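Local coordinates for protein DNA polymerase III, beta subunit (Eubacterium rectale, PDB 3T0P) that probably forms a ring-shaped, head-to-tail homodimeric sliding clamp around DNA, tethering DNA polymerases and other proteins to it and so conferring processivity, at residues 282-287 / 293-298. Residues are numbered along the deposited sequence; the frame is centred on the assembly and turned at random.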
loop_
_atom_site.group_PDB
_atom_site.type_symbol
_atom_site.label_atom_id
_atom_site.label_comp_id
_atom_site.label_asym_id
_atom_site.label_seq_id
_atom_site.Cartn_x
_atom_site.Cartn_y
_atom_site.Cartn_z
ATOM N N PRO B 282 10.527 -27.336 2.867
ATOM C CA PRO B 282 10.562 -27.089 4.314
ATOM C C PRO B 282 11.895 -26.479 4.771
ATOM O O PRO B 282 12.894 -26.578 4.073
ATOM C CB PRO B 282 10.375 -28.476 4.910
ATOM C CG PRO B 282 10.903 -29.420 3.874
ATOM C CD PRO B 282 10.876 -28.736 2.538
ATOM N N ILE B 283 11.887 -25.795 5.911
ATOM C CA ILE B 283 13.104 -25.343 6.558
ATOM C C ILE B 283 13.527 -26.538 7.460
ATOM O O ILE B 283 12.664 -27.110 8.141
ATOM C CB ILE B 283 12.941 -23.980 7.307
ATOM C CG1 ILE B 283 14.317 -23.505 7.804
ATOM C CG2 ILE B 283 11.892 -24.050 8.448
ATOM C CD1 ILE B 283 14.509 -22.140 7.861
ATOM N N ILE B 284 14.794 -26.974 7.370
ATOM C CA ILE B 284 15.331 -28.095 8.166
ATOM C C ILE B 284 16.106 -27.549 9.366
ATOM O O ILE B 284 16.998 -26.730 9.174
ATOM C CB ILE B 284 16.225 -29.050 7.338
ATOM C CG1 ILE B 284 15.567 -29.538 6.027
ATOM C CG2 ILE B 284 16.783 -30.217 8.187
ATOM C CD1 ILE B 284 14.292 -30.254 6.139
HETATM N N MSE B 285 15.751 -27.986 10.595
HETATM C CA MSE B 285 16.454 -27.620 11.822
HETATM C C MSE B 285 17.279 -28.819 12.337
HETATM O O MSE B 285 16.753 -29.923 12.434
HETATM C CB MSE B 285 15.494 -27.183 12.939
HETATM C CG MSE B 285 14.676 -25.907 12.672
HETATM SE SE MSE B 285 13.437 -25.655 14.233
HETATM C CE MSE B 285 12.565 -23.937 13.683
ATOM N N ASN B 286 18.558 -28.596 12.646
ATOM C CA ASN B 286 19.428 -29.607 13.249
ATOM C C ASN B 286 19.826 -29.031 14.614
ATOM O O ASN B 286 20.594 -28.060 14.711
ATOM C CB ASN B 286 20.611 -29.958 12.355
ATOM C CG ASN B 286 20.316 -30.975 11.272
ATOM O OD1 ASN B 286 19.772 -30.660 10.217
ATOM N ND2 ASN B 286 20.782 -32.202 11.452
ATOM N N ILE B 287 19.192 -29.545 15.649
ATOM C CA ILE B 287 19.386 -29.080 17.005
ATOM C C ILE B 287 20.404 -29.983 17.708
ATOM O O ILE B 287 20.202 -31.185 17.822
ATOM C CB ILE B 287 18.020 -29.033 17.737
ATOM C CG1 ILE B 287 17.130 -27.888 17.172
ATOM C CG2 ILE B 287 18.215 -28.895 19.250
ATOM C CD1 ILE B 287 15.670 -28.087 17.384
ATOM N N GLU B 293 21.115 -25.376 13.713
ATOM C CA GLU B 293 21.455 -25.159 12.320
ATOM C C GLU B 293 20.181 -25.245 11.480
ATOM O O GLU B 293 19.455 -26.244 11.562
ATOM C CB GLU B 293 22.486 -26.184 11.847
ATOM C CG GLU B 293 22.878 -25.918 10.405
ATOM C CD GLU B 293 23.814 -26.941 9.802
ATOM O OE1 GLU B 293 23.435 -28.132 9.718
ATOM O OE2 GLU B 293 24.937 -26.545 9.417
ATOM N N LEU B 294 19.926 -24.211 10.674
ATOM C CA LEU B 294 18.783 -24.106 9.775
ATOM C C LEU B 294 19.242 -24.112 8.339
ATOM O O LEU B 294 20.174 -23.398 7.981
ATOM C CB LEU B 294 17.960 -22.837 10.059
ATOM C CG LEU B 294 17.368 -22.759 11.452
ATOM C CD1 LEU B 294 18.273 -21.934 12.358
ATOM C CD2 LEU B 294 16.000 -22.149 11.416
ATOM N N ARG B 295 18.593 -24.937 7.522
ATOM C CA ARG B 295 18.893 -25.047 6.091
ATOM C C ARG B 295 17.639 -25.047 5.249
ATOM O O ARG B 295 16.582 -25.570 5.662
ATOM C CB ARG B 295 19.664 -26.334 5.756
ATOM C CG ARG B 295 21.006 -26.478 6.429
ATOM C CD ARG B 295 21.650 -27.826 6.161
ATOM N NE ARG B 295 20.822 -28.939 6.633
ATOM C CZ ARG B 295 21.227 -30.204 6.688
ATOM N NH1 ARG B 295 22.464 -30.528 6.328
ATOM N NH2 ARG B 295 20.405 -31.154 7.119
ATOM N N ILE B 296 17.803 -24.530 4.030
ATOM C CA ILE B 296 16.808 -24.575 3.004
ATOM C C ILE B 296 17.571 -24.602 1.708
ATOM O O ILE B 296 18.667 -24.045 1.625
ATOM C CB ILE B 296 15.753 -23.428 3.120
ATOM C CG1 ILE B 296 14.433 -23.814 2.431
ATOM C CG2 ILE B 296 16.294 -22.047 2.652
ATOM C CD1 ILE B 296 13.198 -22.995 2.957
ATOM N N ASN B 297 17.023 -25.276 0.708
ATOM C CA ASN B 297 17.614 -25.289 -0.641
ATOM C C ASN B 297 16.474 -25.317 -1.651
ATOM O O ASN B 297 15.411 -25.868 -1.364
ATOM C CB ASN B 297 18.596 -26.447 -0.850
ATOM C CG ASN B 297 17.945 -27.759 -0.672
ATOM O OD1 ASN B 297 17.358 -28.310 -1.610
ATOM N ND2 ASN B 297 17.935 -28.222 0.572
ATOM N N SER B 298 16.677 -24.677 -2.797
ATOM C CA SER B 298 15.717 -24.607 -3.895
ATOM C C SER B 298 16.468 -24.473 -5.212
ATOM O O SER B 298 17.697 -24.549 -5.225
ATOM C CB SER B 298 14.738 -23.449 -3.687
ATOM O OG SER B 298 15.328 -22.175 -3.908
HETATM O O HOH W 1 14.758 -27.590 1.991
HETATM O O HOH W 2 19.751 -28.013 9.279
#
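Arg295 leans across to the neighbouring strand, where its NH2 reaches Ile284 and Asn286. Ile284 CG2 meets NH2 at 3.9 Å, lying in the guanidinium plane at the edge of the group; the isoleucine's first torsion (-51°) sets this methyl anti to its own N. In the conformer of Asn286 described here, one of two, OD1 comes to 3.2 Å from the same NH2, but the approach is oblique and the angle poor for a hydrogen bond, with the amide and guanidinium planes 85° apart. An ordered water 2.8 Å from Asn286 OD1 may donate to it, with Glu293 O a second possible acceptor; these details of OD1 are tentative. The bend of the arginine at chi3 (-60°) tilts NE and NH2 toward the side of Ile284 and Asn286. An alanine at Arg295 would remove the guanidinium and would probably strip the Ile284 methyl of the group at its edge and take a positive charge from beside the Asn286 oxygen.

Beneath these groups the backbones are joined by two reciprocal pairs of hydrogen bonds. Ile284 N donates to Arg295 O at 2.8 Å and Arg295 N returns a bond to Ile284 O; Asn286 and Glu293 repeat the exchange, with Asn286 N 2.7 Å from Glu293 O. Between them, Met285 and Leu294 form a non-hydrogen-bonded pair. Leu294 CA contacts Ile284 O (3.2 Å) and Met285 CA contacts Glu293 O, so each carbonyl receives a CA-H beside its N-H.

On the face of Met285 and Leu294, the Leu294 CD2 methyl touches both Ile283 CD1 (3.9 Å) and selenomethionine Met285 CG (4.2 Å). Helix 261-272 packs against this apolar face through Cys267, Ile268 and Ala271. Strands 302-308 and 316-320 flank the pair, the central antiparallel beta hairpin of a four-stranded sheet backed by a helix, in the C-terminal domain of a beta sliding clamp.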